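Probable 2-oxoacid ferredoxin oxidoreductase, alpha chain (Thermoplasma acidophilum, PDB 3JU3) probably catalyses, as part of a larger enzyme, the ferredoxin-dependent oxidative decarboxylation of 2-oxoacids with coenzyme A to acyl-CoA, this fragment covering core domain II of the alpha chain. Local coordinates at residues 18-23 against 44-49. Numbering follows the deposited sequence.
Sequences FVTWGS and LLYLKM
Phe18 O accepts a hydrogen bond from Leu45 N at 2.8 Å, the first of three backbone bonds that make residues 18-21 and 44-47 parallel neighbours, their axes 21° apart. Thr20 N donates to Leu45 O at 3.2 Å, and Thr20 O takes the N-H of Leu47 N, nearly straight, at 3.0 Å. Farther on, Gly22 N stands 4.4 Å from Leu47 O with a water close to both: the water accepts from Gly22 N (2.9 Å), while its link to Leu47 O is suspiciously short and doubtful.

On the face carrying Thr20, chi1 of 179° sets CG of Tyr46 anti to the backbone N; farther out, Tyr46 CE1 lies 3.9 Å from both Gly22 N and Trp21 CA. An alanine here would probably leave a gap beside Trp21 CA and Gly22 N and deprive Lys25 of its cation-pi partner. Trp21 points to the other face, and the edge of its six-membered ring meets the selenium of Met49, a selenomethionine in the loop past the strand, SE lying 3.7 Å from Trp21 CZ3 and 87° off the ring normal, a Met-aromatic contact. Trp21 NE1 is satisfied by Ala77 O, and Thr20 OG1 by Val71 O of the second subunit.

These strands open and close the beta-alpha-beta unit whose helix 25-37 sets Ile28 against Phe18, Thr20 and Leu44, while helix 79-87 packs Ile83 on Val19 and Leu47 across the sheet. Strand 6-9 runs antiparallel along the far side of 42-47, and beyond Phe18 and Val19 a parallel strand of the second subunit carries the sheet over the interface.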
loop_
_atom_site.group_PDB
_atom_site.type_symbol
_atom_site.label_atom_id
_atom_site.label_comp_id
_atom_site.label_asym_id
_atom_site.label_seq_id
_atom_site.Cartn_x
_atom_site.Cartn_y
_atom_site.Cartn_z
ATOM N N PHE A 18 11.923 -9.074 -17.654
ATOM C CA PHE A 18 11.297 -8.498 -16.467
ATOM C C PHE A 18 10.674 -9.632 -15.650
ATOM O O PHE A 18 10.249 -10.638 -16.212
ATOM C CB PHE A 18 10.199 -7.506 -16.862
ATOM C CG PHE A 18 10.714 -6.227 -17.482
ATOM C CD1 PHE A 18 11.338 -5.276 -16.692
ATOM C CD2 PHE A 18 10.561 -5.972 -18.856
ATOM C CE1 PHE A 18 11.805 -4.066 -17.249
ATOM C CE2 PHE A 18 11.050 -4.761 -19.428
ATOM C CZ PHE A 18 11.645 -3.831 -18.632
ATOM N N VAL A 19 10.650 -9.477 -14.317
ATOM C CA VAL A 19 9.923 -10.398 -13.432
ATOM C C VAL A 19 9.043 -9.533 -12.552
ATOM O O VAL A 19 9.530 -8.549 -11.964
ATOM C CB VAL A 19 10.860 -11.195 -12.533
ATOM C CG1 VAL A 19 10.055 -12.252 -11.701
ATOM C CG2 VAL A 19 11.917 -11.884 -13.338
ATOM N N THR A 20 7.759 -9.876 -12.459
ATOM C CA THR A 20 6.904 -9.232 -11.505
ATOM C C THR A 20 5.706 -10.126 -11.158
ATOM O O THR A 20 5.601 -11.270 -11.643
ATOM C CB THR A 20 6.473 -7.799 -11.971
ATOM O OG1 THR A 20 6.178 -6.981 -10.812
ATOM C CG2 THR A 20 5.233 -7.859 -12.889
ATOM N N TRP A 21 4.838 -9.597 -10.311
ATOM C CA TRP A 21 3.645 -10.274 -9.850
ATOM C C TRP A 21 2.696 -9.115 -9.549
ATOM O O TRP A 21 3.103 -7.958 -9.458
ATOM C CB TRP A 21 3.936 -11.099 -8.577
ATOM C CG TRP A 21 4.372 -10.225 -7.412
ATOM C CD1 TRP A 21 5.615 -9.667 -7.206
ATOM C CD2 TRP A 21 3.544 -9.735 -6.364
ATOM N NE1 TRP A 21 5.602 -8.899 -6.070
ATOM C CE2 TRP A 21 4.342 -8.930 -5.536
ATOM C CE3 TRP A 21 2.196 -9.929 -6.025
ATOM C CZ2 TRP A 21 3.848 -8.320 -4.385
ATOM C CZ3 TRP A 21 1.706 -9.322 -4.885
ATOM C CH2 TRP A 21 2.529 -8.501 -4.090
ATOM N N GLY A 22 1.432 -9.426 -9.366
ATOM C CA GLY A 22 0.506 -8.416 -8.878
ATOM C C GLY A 22 0.333 -7.236 -9.790
ATOM O O GLY A 22 0.229 -7.388 -11.002
ATOM N N SER A 23 0.333 -6.037 -9.196
ATOM C CA SER A 23 -0.221 -4.876 -9.873
ATOM C C SER A 23 0.665 -4.270 -10.992
ATOM O O SER A 23 0.150 -3.552 -11.856
ATOM C CB SER A 23 -0.582 -3.804 -8.839
ATOM O OG SER A 23 0.623 -3.214 -8.357
ATOM N N LEU A 44 8.395 -11.053 -20.133
ATOM C CA LEU A 44 7.959 -10.853 -18.743
ATOM C C LEU A 44 7.662 -12.207 -18.127
ATOM O O LEU A 44 6.794 -12.943 -18.624
ATOM C CB LEU A 44 6.720 -9.924 -18.647
ATOM C CG LEU A 44 6.012 -9.925 -17.266
ATOM C CD1 LEU A 44 6.916 -9.425 -16.137
ATOM C CD2 LEU A 44 4.723 -9.127 -17.263
ATOM N N LEU A 45 8.399 -12.552 -17.067
ATOM C CA LEU A 45 8.065 -13.741 -16.292
ATOM C C LEU A 45 7.114 -13.223 -15.224
ATOM O O LEU A 45 7.495 -12.430 -14.390
ATOM C CB LEU A 45 9.306 -14.379 -15.679
ATOM C CG LEU A 45 9.136 -15.442 -14.590
ATOM C CD1 LEU A 45 8.471 -16.610 -15.213
ATOM C CD2 LEU A 45 10.525 -15.879 -14.036
ATOM N N TYR A 46 5.873 -13.670 -15.289
ATOM C CA TYR A 46 4.827 -13.187 -14.407
ATOM C C TYR A 46 4.472 -14.310 -13.440
ATOM O O TYR A 46 4.054 -15.390 -13.861
ATOM C CB TYR A 46 3.613 -12.811 -15.250
ATOM C CG TYR A 46 2.444 -12.322 -14.472
ATOM C CD1 TYR A 46 2.504 -11.155 -13.728
ATOM C CD2 TYR A 46 1.262 -13.031 -14.487
ATOM C CE1 TYR A 46 1.413 -10.733 -13.020
ATOM C CE2 TYR A 46 0.206 -12.638 -13.789
ATOM C CZ TYR A 46 0.270 -11.495 -13.066
ATOM O OH TYR A 46 -0.870 -11.134 -12.414
ATOM N N LEU A 47 4.639 -14.037 -12.148
ATOM C CA LEU A 47 4.279 -15.002 -11.119
ATOM C C LEU A 47 2.833 -14.754 -10.697
ATOM O O LEU A 47 2.464 -13.639 -10.309
ATOM C CB LEU A 47 5.223 -14.891 -9.928
ATOM C CG LEU A 47 6.703 -14.955 -10.356
ATOM C CD1 LEU A 47 7.688 -14.767 -9.186
ATOM C CD2 LEU A 47 7.035 -16.249 -11.166
ATOM N N LYS A 48 2.024 -15.790 -10.812
ATOM C CA LYS A 48 0.618 -15.705 -10.467
ATOM C C LYS A 48 0.426 -15.971 -8.958
ATOM O O LYS A 48 1.013 -16.889 -8.385
ATOM C CB LYS A 48 -0.147 -16.758 -11.270
ATOM C CG LYS A 48 -0.037 -16.530 -12.744
ATOM C CD LYS A 48 -0.944 -17.500 -13.441
ATOM C CE LYS A 48 -0.903 -17.318 -14.903
ATOM N NZ LYS A 48 -1.691 -18.440 -15.449
HETATM N N MSE A 49 -0.430 -15.187 -8.337
HETATM C CA MSE A 49 -0.636 -15.273 -6.893
HETATM C C MSE A 49 -1.468 -16.485 -6.466
HETATM O O MSE A 49 -0.987 -17.334 -5.721
HETATM C CB MSE A 49 -1.269 -13.994 -6.370
HETATM C CG MSE A 49 -0.267 -12.868 -6.188
HETATM SE SE MSE A 49 -1.266 -11.239 -5.847
HETATM C CE MSE A 49 -2.676 -11.670 -7.186
HETATM O O HOH W 1 0.507 -12.174 -9.686
#